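Local coordinates for protein vaginolysin (Gardnerella vaginalis, PDB 5IMY) that probably binds cholesterol-containing host membranes and acts as a pore-forming toxin of the cholesterol-dependent cytolysin family, here captured in complex with the human receptor CD59, at residues Q168-A174 / T209-K215; L384-G388 / R423-F427; P91-A97 / R251-V256; N59-V65 / T372-R378. All blocks are in the same frame, centred on the assembly; numbering follows the deposited sequence.

Interaction 1: Q168-A174 / T209-K215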
# COMPACT_ATOMS: atom_id res chain seq x y z
N GLN A 168 -0.31 -34.83 -5.79
CA GLN A 168 0.35 -33.57 -6.06
C GLN A 168 -0.67 -32.64 -6.70
O GLN A 168 -1.51 -33.09 -7.49
CB GLN A 168 1.57 -33.74 -6.97
CG GLN A 168 1.23 -34.03 -8.42
CD GLN A 168 2.35 -34.76 -9.15
OE1 GLN A 168 3.49 -34.81 -8.67
NE2 GLN A 168 2.03 -35.33 -10.30
N TYR A 169 -0.62 -31.36 -6.35
CA TYR A 169 -1.58 -30.40 -6.86
C TYR A 169 -0.87 -29.11 -7.22
O TYR A 169 0.11 -28.72 -6.58
CB TYR A 169 -2.70 -30.12 -5.85
CG TYR A 169 -2.24 -29.47 -4.56
CD1 TYR A 169 -2.09 -28.09 -4.47
CD2 TYR A 169 -1.96 -30.23 -3.43
CE1 TYR A 169 -1.68 -27.50 -3.30
CE2 TYR A 169 -1.54 -29.64 -2.26
CZ TYR A 169 -1.40 -28.27 -2.20
OH TYR A 169 -0.99 -27.67 -1.03
N ASP A 170 -1.38 -28.45 -8.26
CA ASP A 170 -0.89 -27.16 -8.71
C ASP A 170 -2.05 -26.18 -8.70
O ASP A 170 -3.10 -26.45 -9.28
CB ASP A 170 -0.27 -27.26 -10.10
CG ASP A 170 0.90 -28.21 -10.15
OD1 ASP A 170 2.03 -27.79 -9.82
OD2 ASP A 170 0.70 -29.39 -10.52
N SER A 171 -1.85 -25.04 -8.04
CA SER A 171 -2.89 -24.04 -7.87
C SER A 171 -2.54 -22.78 -8.66
O SER A 171 -1.38 -22.52 -8.97
CB SER A 171 -3.07 -23.70 -6.39
OG SER A 171 -3.71 -24.75 -5.69
N ALA A 172 -3.58 -22.01 -8.97
CA ALA A 172 -3.40 -20.73 -9.63
C ALA A 172 -4.70 -19.95 -9.55
O ALA A 172 -5.78 -20.53 -9.65
CB ALA A 172 -2.97 -20.90 -11.09
N SER A 173 -4.59 -18.64 -9.37
CA SER A 173 -5.75 -17.78 -9.40
C SER A 173 -6.23 -17.59 -10.84
O SER A 173 -5.42 -17.40 -11.75
CB SER A 173 -5.43 -16.42 -8.78
OG SER A 173 -6.52 -15.92 -8.02
N ALA A 174 -7.54 -17.67 -11.04
CA ALA A 174 -8.11 -17.49 -12.37
C ALA A 174 -8.09 -16.00 -12.71
O ALA A 174 -8.83 -15.21 -12.12
CB ALA A 174 -9.53 -18.04 -12.42
N THR A 209 -11.63 -16.52 -7.61
CA THR A 209 -11.66 -17.87 -8.16
C THR A 209 -10.28 -18.50 -8.09
O THR A 209 -9.27 -17.83 -8.33
CB THR A 209 -12.16 -17.87 -9.61
OG1 THR A 209 -13.47 -17.30 -9.68
CG2 THR A 209 -12.20 -19.29 -10.17
N GLN A 210 -10.25 -19.79 -7.76
CA GLN A 210 -9.02 -20.56 -7.69
C GLN A 210 -9.16 -21.80 -8.56
O GLN A 210 -10.19 -22.48 -8.49
CB GLN A 210 -8.69 -20.95 -6.24
CG GLN A 210 -7.25 -21.37 -6.02
CD GLN A 210 -6.28 -20.22 -6.17
OE1 GLN A 210 -6.68 -19.05 -6.18
NE2 GLN A 210 -5.00 -20.53 -6.28
N ILE A 211 -8.14 -22.08 -9.36
CA ILE A 211 -8.11 -23.26 -10.22
C ILE A 211 -7.00 -24.17 -9.71
O ILE A 211 -5.87 -23.71 -9.46
CB ILE A 211 -7.88 -22.89 -11.69
CG1 ILE A 211 -8.95 -21.90 -12.17
CG2 ILE A 211 -7.87 -24.14 -12.56
CD1 ILE A 211 -10.38 -22.41 -12.03
N VAL A 212 -7.30 -25.46 -9.56
CA VAL A 212 -6.38 -26.42 -8.97
C VAL A 212 -6.46 -27.72 -9.75
O VAL A 212 -7.54 -28.27 -9.95
CB VAL A 212 -6.68 -26.66 -7.48
CG1 VAL A 212 -5.67 -27.62 -6.88
CG2 VAL A 212 -6.68 -25.34 -6.72
N ASN A 213 -5.30 -28.21 -10.19
CA ASN A 213 -5.19 -29.50 -10.86
C ASN A 213 -4.74 -30.53 -9.83
O ASN A 213 -3.66 -30.39 -9.25
CB ASN A 213 -4.20 -29.43 -12.02
CG ASN A 213 -4.14 -30.71 -12.83
OD1 ASN A 213 -5.11 -31.47 -12.89
ND2 ASN A 213 -2.99 -30.96 -13.45
N PHE A 214 -5.56 -31.55 -9.60
CA PHE A 214 -5.23 -32.63 -8.67
C PHE A 214 -4.82 -33.86 -9.46
O PHE A 214 -5.54 -34.30 -10.36
CB PHE A 214 -6.42 -32.97 -7.77
CG PHE A 214 -6.67 -31.95 -6.70
CD1 PHE A 214 -5.93 -31.95 -5.53
CD2 PHE A 214 -7.66 -31.00 -6.86
CE1 PHE A 214 -6.17 -31.01 -4.55
CE2 PHE A 214 -7.91 -30.06 -5.88
CZ PHE A 214 -7.16 -30.07 -4.72
N LYS A 215 -3.66 -34.41 -9.12
CA LYS A 215 -3.15 -35.63 -9.73
C LYS A 215 -2.90 -36.66 -8.64
O LYS A 215 -2.07 -36.44 -7.75
CB LYS A 215 -1.87 -35.37 -10.52
CG LYS A 215 -2.11 -34.94 -11.96
CD LYS A 215 -0.84 -34.47 -12.63
CE LYS A 215 -1.10 -34.10 -14.08
NZ LYS A 215 0.03 -33.34 -14.68
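Tyr169 lays its CB against the ring of Phe214 (CB to CD1 3.7 Å) and against Val212 (CB to CG1 4.0 Å), both on its own face of the sheet, while its hydroxyl reaches away to a weak hydrogen bond with Glu283. The strands run antiparallel at 167°, their axes 4.7 Å apart. Gln168/Lys215, Asp170/Asn213 and Ala172/Ile211 are hydrogen-bonded pairs; Asp170 N to Asn213 O is 3.2 Å and Ile211 N to Ala172 O 2.8 Å. The ladder is extended by Ala174 N to Thr209 O (3.2 Å). Beside it Ala174 CB meets Ile211 CG1 at 3.9 Å. Helix 278-286 packs on the face carrying Tyr169, Ser173, Gln210 and Phe214, helix 177-184 on the face of Asp170, Ala172, Ile211 and Asn213. A CD59 chain hydrogen-bonds to Ser171 N. The connection between the strands, half of it helix, and helix 278-286 flank the bent MACPF/CDC core sheet; as in related cytolysins, such helices probably unfurl into transmembrane hairpins.

Interaction 2: L384-G388 / R423-F427; sequences LDHRG and RTAHF
This short antiparallel pairing belongs to the C-terminal beta-sandwich of the cytolysin. Strand 384-388 is extended, and the other segment arrives as a loop that becomes strand only near its end. Arg423 enters first: its CB points toward the partner and lies 3.9 Å from His386 CD2, while its guanidinium turns off to the carbonyl of Gly418. Thr424 stays extended with its side chain pointing away. Ala425 takes a positive phi (44°, psi -117°), which reverses the chain and places its carbonyl over one face of the His386 ring; Ala425 O and His386 O, two acceptors, come within 2.9 Å. His426 (chi1 t) sets CD2 3.8 Å from Arg387 CB and NE2 2.9 Å from Asp385 OD1, at an angle too poor for a hydrogen bond; Asp385 OD1 bonds instead to Asn428, and its OD2 forms a salt bridge with Arg387 NE (2.9 Å). Phe427 closes the register opposite His386, CA atoms 5.2 Å apart, both side chains at chi1 t on one face. The His386 ring is held through ND1 by Asn474. Phe427 N donates to His386 O at 3.2 Å, and His386 N to Phe427 O at 2.9 Å.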
# COMPACT_ATOMS: atom_id res chain seq x y z
N LEU A 384 -23.59 5.51 22.33
CA LEU A 384 -23.40 5.93 23.72
C LEU A 384 -24.75 6.32 24.31
O LEU A 384 -25.46 7.16 23.74
CB LEU A 384 -22.43 7.10 23.81
CG LEU A 384 -21.17 7.06 22.95
CD1 LEU A 384 -20.50 8.43 22.96
CD2 LEU A 384 -20.20 5.99 23.44
N ASP A 385 -25.10 5.73 25.44
CA ASP A 385 -26.34 6.06 26.15
C ASP A 385 -25.98 6.38 27.60
O ASP A 385 -25.58 5.49 28.35
CB ASP A 385 -27.35 4.91 26.08
CG ASP A 385 -28.75 5.34 26.46
OD1 ASP A 385 -29.10 6.52 26.20
OD2 ASP A 385 -29.50 4.51 27.01
N HIS A 386 -26.14 7.65 27.97
CA HIS A 386 -25.78 8.13 29.31
C HIS A 386 -27.06 8.52 30.04
O HIS A 386 -27.64 9.57 29.78
CB HIS A 386 -24.82 9.32 29.20
CG HIS A 386 -24.70 10.10 30.47
ND1 HIS A 386 -24.61 9.51 31.71
CD2 HIS A 386 -24.64 11.44 30.69
CE1 HIS A 386 -24.51 10.44 32.64
NE2 HIS A 386 -24.53 11.62 32.05
N ARG A 387 -27.49 7.65 30.96
CA ARG A 387 -28.67 7.93 31.79
C ARG A 387 -28.30 7.85 33.26
O ARG A 387 -28.86 7.04 34.01
CB ARG A 387 -29.80 6.94 31.45
CG ARG A 387 -29.36 5.72 30.65
CD ARG A 387 -30.43 4.63 30.66
NE ARG A 387 -31.15 4.54 29.39
CZ ARG A 387 -32.17 3.71 29.18
NH1 ARG A 387 -32.58 2.90 30.14
NH2 ARG A 387 -32.77 3.69 28.00
N GLY A 388 -27.38 8.69 33.69
CA GLY A 388 -26.88 8.65 35.06
C GLY A 388 -26.98 10.00 35.73
O GLY A 388 -26.76 11.04 35.11
N ARG A 423 -21.60 15.87 29.24
CA ARG A 423 -22.81 15.15 28.86
C ARG A 423 -23.71 15.07 30.09
O ARG A 423 -23.29 14.57 31.14
CB ARG A 423 -22.48 13.76 28.34
CG ARG A 423 -21.36 13.73 27.30
CD ARG A 423 -21.77 14.45 26.02
NE ARG A 423 -20.67 14.52 25.07
CZ ARG A 423 -20.71 15.21 23.93
NH1 ARG A 423 -21.80 15.90 23.60
NH2 ARG A 423 -19.65 15.22 23.13
N THR A 424 -24.95 15.55 29.96
CA THR A 424 -25.85 15.69 31.09
C THR A 424 -27.14 14.91 30.86
O THR A 424 -27.45 14.49 29.74
CB THR A 424 -26.18 17.17 31.35
OG1 THR A 424 -27.12 17.27 32.42
CG2 THR A 424 -26.76 17.81 30.09
N ALA A 425 -27.89 14.74 31.95
CA ALA A 425 -29.20 14.10 31.93
C ALA A 425 -29.18 12.84 31.07
O ALA A 425 -28.46 11.88 31.39
CB ALA A 425 -30.27 15.08 31.44
N HIS A 426 -29.96 12.82 29.98
CA HIS A 426 -29.95 11.71 29.04
C HIS A 426 -29.29 12.19 27.75
O HIS A 426 -29.82 13.09 27.07
CB HIS A 426 -31.36 11.19 28.77
CG HIS A 426 -31.38 9.88 28.04
ND1 HIS A 426 -31.32 9.80 26.66
CD2 HIS A 426 -31.44 8.61 28.48
CE1 HIS A 426 -31.35 8.53 26.30
NE2 HIS A 426 -31.42 7.79 27.38
N PHE A 427 -28.14 11.62 27.43
CA PHE A 427 -27.41 11.92 26.21
C PHE A 427 -27.27 10.64 25.40
O PHE A 427 -26.79 9.62 25.91
CB PHE A 427 -26.03 12.50 26.53
CG PHE A 427 -25.12 12.63 25.34
CD1 PHE A 427 -25.14 13.77 24.55
CD2 PHE A 427 -24.24 11.61 25.01
CE1 PHE A 427 -24.31 13.88 23.45
CE2 PHE A 427 -23.40 11.72 23.92
CZ PHE A 427 -23.44 12.86 23.14

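Interaction 3: P91-A97 / R251-V256; sequences PGALFRA and RPPVYV
Strands 94-96 and 253-256 run antiparallel, axes 4.7 Å apart and directions at 140°, a marked twist. Phe95 and Val254 form the hydrogen-bonded pair, with Phe95 N to Val254 O and Val254 N to Phe95 O both 3.1 Å; Leu94/Tyr255 and Arg96/Pro253 are the non-hydrogen-bonded pairs. Beyond them, Ala97 N donates to Pro252 O (3.0 Å), and Gly92 and Ala93 form a G1 beta bulge opposite Val256, its N to Ala93 O 3.0 Å and its O to Gly92 N 3.1 Å. At Gly92 (phi 99°, psi -1°) a CB would jam against the preceding carbonyl. The pairing adds strand 94-96 to the large antiparallel sheet of the cytolysin, in which strand 347-354 flanks strand 253-261. On one face Phe95 (chi1 m) rests CB 3.9 Å from Val254 CG2 and CE2 3.4 Å from Val256 CG2, with Ala97 CB 4.1 Å from Val254 CG1. On the other, Leu94 CD2 lies 3.8 Å from Tyr255 CB; Tyr255 (chi1 p) carries its hydroxyl away to Asn358.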
# COMPACT_ATOMS: atom_id res chain seq x y z
N PRO A 91 4.90 -45.14 -22.74
CA PRO A 91 6.31 -45.37 -22.40
C PRO A 91 7.10 -45.86 -23.60
O PRO A 91 6.75 -46.87 -24.21
CB PRO A 91 6.24 -46.44 -21.30
CG PRO A 91 4.88 -46.28 -20.71
CD PRO A 91 3.99 -45.83 -21.82
N GLY A 92 8.17 -45.14 -23.97
CA GLY A 92 9.01 -45.52 -25.08
C GLY A 92 8.73 -44.81 -26.39
O GLY A 92 9.42 -45.08 -27.38
N ALA A 93 7.75 -43.91 -26.43
CA ALA A 93 7.46 -43.18 -27.66
C ALA A 93 8.52 -42.11 -27.92
O ALA A 93 9.11 -41.55 -26.99
CB ALA A 93 6.08 -42.53 -27.58
N LEU A 94 8.75 -41.84 -29.20
CA LEU A 94 9.72 -40.84 -29.63
C LEU A 94 8.99 -39.63 -30.21
O LEU A 94 8.09 -39.79 -31.05
CB LEU A 94 10.67 -41.41 -30.69
CG LEU A 94 11.67 -42.47 -30.23
CD1 LEU A 94 12.38 -43.06 -31.44
CD2 LEU A 94 12.68 -41.88 -29.26
N PHE A 95 9.37 -38.44 -29.77
CA PHE A 95 8.85 -37.19 -30.30
C PHE A 95 10.01 -36.30 -30.72
O PHE A 95 11.18 -36.56 -30.41
CB PHE A 95 7.99 -36.43 -29.29
CG PHE A 95 6.99 -37.27 -28.57
CD1 PHE A 95 6.19 -38.17 -29.26
CD2 PHE A 95 6.83 -37.15 -27.20
CE1 PHE A 95 5.26 -38.94 -28.58
CE2 PHE A 95 5.91 -37.92 -26.53
CZ PHE A 95 5.12 -38.81 -27.22
N ARG A 96 9.68 -35.22 -31.42
CA ARG A 96 10.58 -34.09 -31.58
C ARG A 96 10.25 -33.04 -30.53
O ARG A 96 9.09 -32.77 -30.24
CB ARG A 96 10.44 -33.48 -32.98
CG ARG A 96 10.95 -34.38 -34.09
CD ARG A 96 10.46 -33.92 -35.45
NE ARG A 96 10.56 -34.99 -36.43
CZ ARG A 96 9.55 -35.77 -36.82
NH1 ARG A 96 8.33 -35.60 -36.32
NH2 ARG A 96 9.76 -36.72 -37.71
N ALA A 97 11.30 -32.46 -29.95
CA ALA A 97 11.14 -31.33 -29.04
C ALA A 97 10.81 -30.11 -29.89
O ALA A 97 11.66 -29.25 -30.17
CB ALA A 97 12.39 -31.12 -28.20
N ARG A 251 15.32 -29.62 -33.92
CA ARG A 251 14.21 -30.38 -33.34
C ARG A 251 14.77 -31.69 -32.82
O ARG A 251 14.62 -32.75 -33.45
CB ARG A 251 13.11 -30.62 -34.38
CG ARG A 251 12.38 -29.35 -34.79
CD ARG A 251 11.76 -29.47 -36.16
NE ARG A 251 12.77 -29.70 -37.19
CZ ARG A 251 12.64 -29.37 -38.47
NH1 ARG A 251 11.53 -28.78 -38.91
NH2 ARG A 251 13.63 -29.62 -39.32
N PRO A 252 15.43 -31.67 -31.67
CA PRO A 252 16.11 -32.87 -31.18
C PRO A 252 15.12 -33.94 -30.78
O PRO A 252 13.92 -33.67 -30.62
CB PRO A 252 16.90 -32.36 -29.96
CG PRO A 252 16.89 -30.87 -30.06
CD PRO A 252 15.63 -30.52 -30.77
N PRO A 253 15.58 -35.18 -30.60
CA PRO A 253 14.69 -36.26 -30.19
C PRO A 253 14.57 -36.40 -28.68
O PRO A 253 15.51 -36.18 -27.92
CB PRO A 253 15.36 -37.50 -30.80
CG PRO A 253 16.80 -37.16 -30.82
CD PRO A 253 16.90 -35.68 -31.04
N VAL A 254 13.37 -36.79 -28.25
CA VAL A 254 13.08 -37.10 -26.86
C VAL A 254 12.29 -38.40 -26.82
O VAL A 254 11.70 -38.83 -27.82
CB VAL A 254 12.29 -35.97 -26.16
CG1 VAL A 254 13.03 -34.66 -26.27
CG2 VAL A 254 10.88 -35.85 -26.74
N TYR A 255 12.27 -39.03 -25.65
CA TYR A 255 11.48 -40.23 -25.45
C TYR A 255 10.74 -40.15 -24.12
O TYR A 255 11.23 -39.59 -23.14
CB TYR A 255 12.34 -41.50 -25.49
CG TYR A 255 13.34 -41.64 -24.37
CD1 TYR A 255 13.06 -42.41 -23.24
CD2 TYR A 255 14.58 -41.02 -24.43
CE1 TYR A 255 13.98 -42.55 -22.22
CE2 TYR A 255 15.50 -41.15 -23.41
CZ TYR A 255 15.20 -41.92 -22.31
OH TYR A 255 16.12 -42.04 -21.30
N VAL A 256 9.54 -40.72 -24.11
CA VAL A 256 8.71 -40.78 -22.91
C VAL A 256 9.38 -41.72 -21.91
O VAL A 256 9.26 -42.94 -22.02
CB VAL A 256 7.28 -41.24 -23.24
CG1 VAL A 256 6.41 -41.23 -21.98
CG2 VAL A 256 6.68 -40.35 -24.32

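Interaction 4: N59-V65 / T372-R378; sequences NGEFVVV and TKVSSYR
Asn59 and Gly60, poorly ordered, make the turn that leads into strand 62-65, which runs antiparallel to strand 372-377 at 164° with axes 4.7 Å apart. Glu61 (phi 19°) brings its CA 4.2 Å from that of Arg378; their charges face loosely, OE2 of Glu61 to NH2 of Arg378 4.3 Å, beyond a salt bridge. Phe62 pairs with Tyr377: Phe62 N to Tyr377 O 2.8 Å, Tyr377 N to Phe62 O 3.2 Å. With Phe62 at chi1 t and Tyr377 at p, Phe62 CB sits over the tyrosine ring in a CH-pi contact, 4.1 Å from its centroid. Val63, opposite Ser376, touches Val374 (CG1 to CG2 3.6 Å). Val64 pairs with Ser375, its N to Ser375 O 2.8 Å and its O from Ser375 N 3.0 Å. Val65 faces Val374 with CG1 to CG2 4.0 Å. This is long-stranded sheet leading toward the C-terminal sandwich, characteristic of cytolysin domain 2: strand 51-57 pairs with the other edge of 62-76, and a second subunit packs Asn49 on Phe62 and Tyr377.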
# COMPACT_ATOMS: atom_id res chain seq x y z
N ASN A 59 -23.97 -1.33 -0.08
CA ASN A 59 -24.58 -0.85 1.16
C ASN A 59 -23.52 -0.31 2.12
O ASN A 59 -23.16 0.87 2.05
CB ASN A 59 -25.46 -1.93 1.82
CG ASN A 59 -24.78 -3.29 1.94
OD1 ASN A 59 -23.95 -3.67 1.13
ND2 ASN A 59 -25.16 -4.04 2.98
N GLY A 60 -23.01 -1.15 3.01
CA GLY A 60 -21.84 -0.78 3.79
C GLY A 60 -20.58 -1.09 3.00
O GLY A 60 -20.24 -0.36 2.06
N GLU A 61 -19.90 -2.17 3.38
CA GLU A 61 -18.80 -2.78 2.62
C GLU A 61 -18.17 -1.84 1.59
O GLU A 61 -18.74 -1.63 0.51
CB GLU A 61 -19.30 -4.04 1.92
CG GLU A 61 -18.29 -5.17 1.89
CD GLU A 61 -18.74 -6.34 1.03
OE1 GLU A 61 -19.65 -6.15 0.20
OE2 GLU A 61 -18.18 -7.44 1.19
N PHE A 62 -17.00 -1.29 1.90
CA PHE A 62 -16.25 -0.47 0.96
C PHE A 62 -15.26 -1.36 0.23
O PHE A 62 -14.28 -1.82 0.81
CB PHE A 62 -15.54 0.67 1.68
CG PHE A 62 -14.73 1.55 0.77
CD1 PHE A 62 -15.34 2.29 -0.22
CD2 PHE A 62 -13.36 1.65 0.92
CE1 PHE A 62 -14.61 3.10 -1.06
CE2 PHE A 62 -12.61 2.47 0.09
CZ PHE A 62 -13.24 3.19 -0.90
N VAL A 63 -15.51 -1.60 -1.06
CA VAL A 63 -14.75 -2.56 -1.85
C VAL A 63 -13.76 -1.81 -2.73
O VAL A 63 -14.14 -0.87 -3.44
CB VAL A 63 -15.69 -3.43 -2.71
CG1 VAL A 63 -14.90 -4.50 -3.46
CG2 VAL A 63 -16.77 -4.07 -1.84
N VAL A 64 -12.50 -2.24 -2.69
CA VAL A 64 -11.46 -1.75 -3.59
C VAL A 64 -11.03 -2.90 -4.49
O VAL A 64 -10.80 -4.01 -4.01
CB VAL A 64 -10.26 -1.18 -2.82
CG1 VAL A 64 -9.06 -0.96 -3.75
CG2 VAL A 64 -10.63 0.11 -2.12
N VAL A 65 -10.93 -2.63 -5.79
CA VAL A 65 -10.34 -3.55 -6.75
C VAL A 65 -9.11 -2.87 -7.33
O VAL A 65 -9.17 -1.69 -7.70
CB VAL A 65 -11.33 -3.95 -7.86
CG1 VAL A 65 -12.58 -4.57 -7.25
CG2 VAL A 65 -11.70 -2.75 -8.73
N THR A 372 -6.16 -8.94 -10.89
CA THR A 372 -7.02 -8.12 -10.06
C THR A 372 -7.07 -8.70 -8.66
O THR A 372 -7.28 -9.91 -8.49
CB THR A 372 -8.44 -8.03 -10.63
OG1 THR A 372 -8.37 -7.44 -11.92
CG2 THR A 372 -9.33 -7.19 -9.73
N LYS A 373 -6.87 -7.85 -7.66
CA LYS A 373 -7.09 -8.20 -6.27
C LYS A 373 -8.25 -7.38 -5.73
O LYS A 373 -8.65 -6.37 -6.31
CB LYS A 373 -5.83 -7.96 -5.44
CG LYS A 373 -4.81 -9.08 -5.51
CD LYS A 373 -3.62 -8.77 -4.63
CE LYS A 373 -2.45 -9.68 -4.93
NZ LYS A 373 -1.38 -8.95 -5.65
N VAL A 374 -8.79 -7.83 -4.60
CA VAL A 374 -9.98 -7.22 -4.02
C VAL A 374 -9.84 -7.20 -2.51
O VAL A 374 -9.30 -8.14 -1.91
CB VAL A 374 -11.26 -7.97 -4.45
CG1 VAL A 374 -11.34 -9.34 -3.79
CG2 VAL A 374 -12.49 -7.13 -4.15
N SER A 375 -10.33 -6.13 -1.89
CA SER A 375 -10.36 -6.01 -0.44
C SER A 375 -11.56 -5.16 -0.07
O SER A 375 -12.05 -4.35 -0.87
CB SER A 375 -9.07 -5.39 0.11
OG SER A 375 -9.00 -5.52 1.51
N SER A 376 -12.05 -5.34 1.16
CA SER A 376 -13.27 -4.67 1.58
C SER A 376 -13.28 -4.50 3.09
O SER A 376 -12.67 -5.28 3.82
CB SER A 376 -14.51 -5.45 1.14
OG SER A 376 -14.65 -6.64 1.89
N TYR A 377 -13.99 -3.48 3.56
CA TYR A 377 -14.22 -3.35 4.99
C TYR A 377 -15.61 -2.78 5.23
O TYR A 377 -16.07 -1.89 4.51
CB TYR A 377 -13.16 -2.49 5.68
CG TYR A 377 -12.94 -1.11 5.10
CD1 TYR A 377 -13.86 -0.09 5.31
CD2 TYR A 377 -11.79 -0.81 4.37
CE1 TYR A 377 -13.65 1.18 4.79
CE2 TYR A 377 -11.58 0.45 3.85
CZ TYR A 377 -12.51 1.44 4.07
OH TYR A 377 -12.30 2.70 3.55
N ARG A 378 -16.28 -3.33 6.25
CA ARG A 378 -17.64 -2.96 6.61
C ARG A 378 -17.59 -1.98 7.78
O ARG A 378 -17.06 -2.32 8.85
CB ARG A 378 -18.45 -4.20 6.98
CG ARG A 378 -19.90 -3.92 7.37
CD ARG A 378 -20.70 -5.20 7.56
NE ARG A 378 -20.56 -6.11 6.42
CZ ARG A 378 -21.27 -6.02 5.29
NH1 ARG A 378 -22.18 -5.07 5.14
NH2 ARG A 378 -21.06 -6.89 4.31

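In the fold
All four contacts are antiparallel strand pairings, differing in what their faces meet. Interactions 1 and 3 are buried and reach the same sheet through neighbouring strands 208-223 and 253-261, their centres 28 Å apart: interaction 1 is sandwiched between helices, interaction 3 is mostly apolar and rich in proline. Interactions 2 and 4 are partly exposed and share the long strand 363-389, which runs from one to the other with nearest atoms about 17 Å apart; interaction 4 mixes valines with serines, interaction 2 relies on histidines and charged groups. Interactions 2 and 3 lie on opposite sides of the chain's centre, centres 84 Å apart, marking how elongated the toxin is.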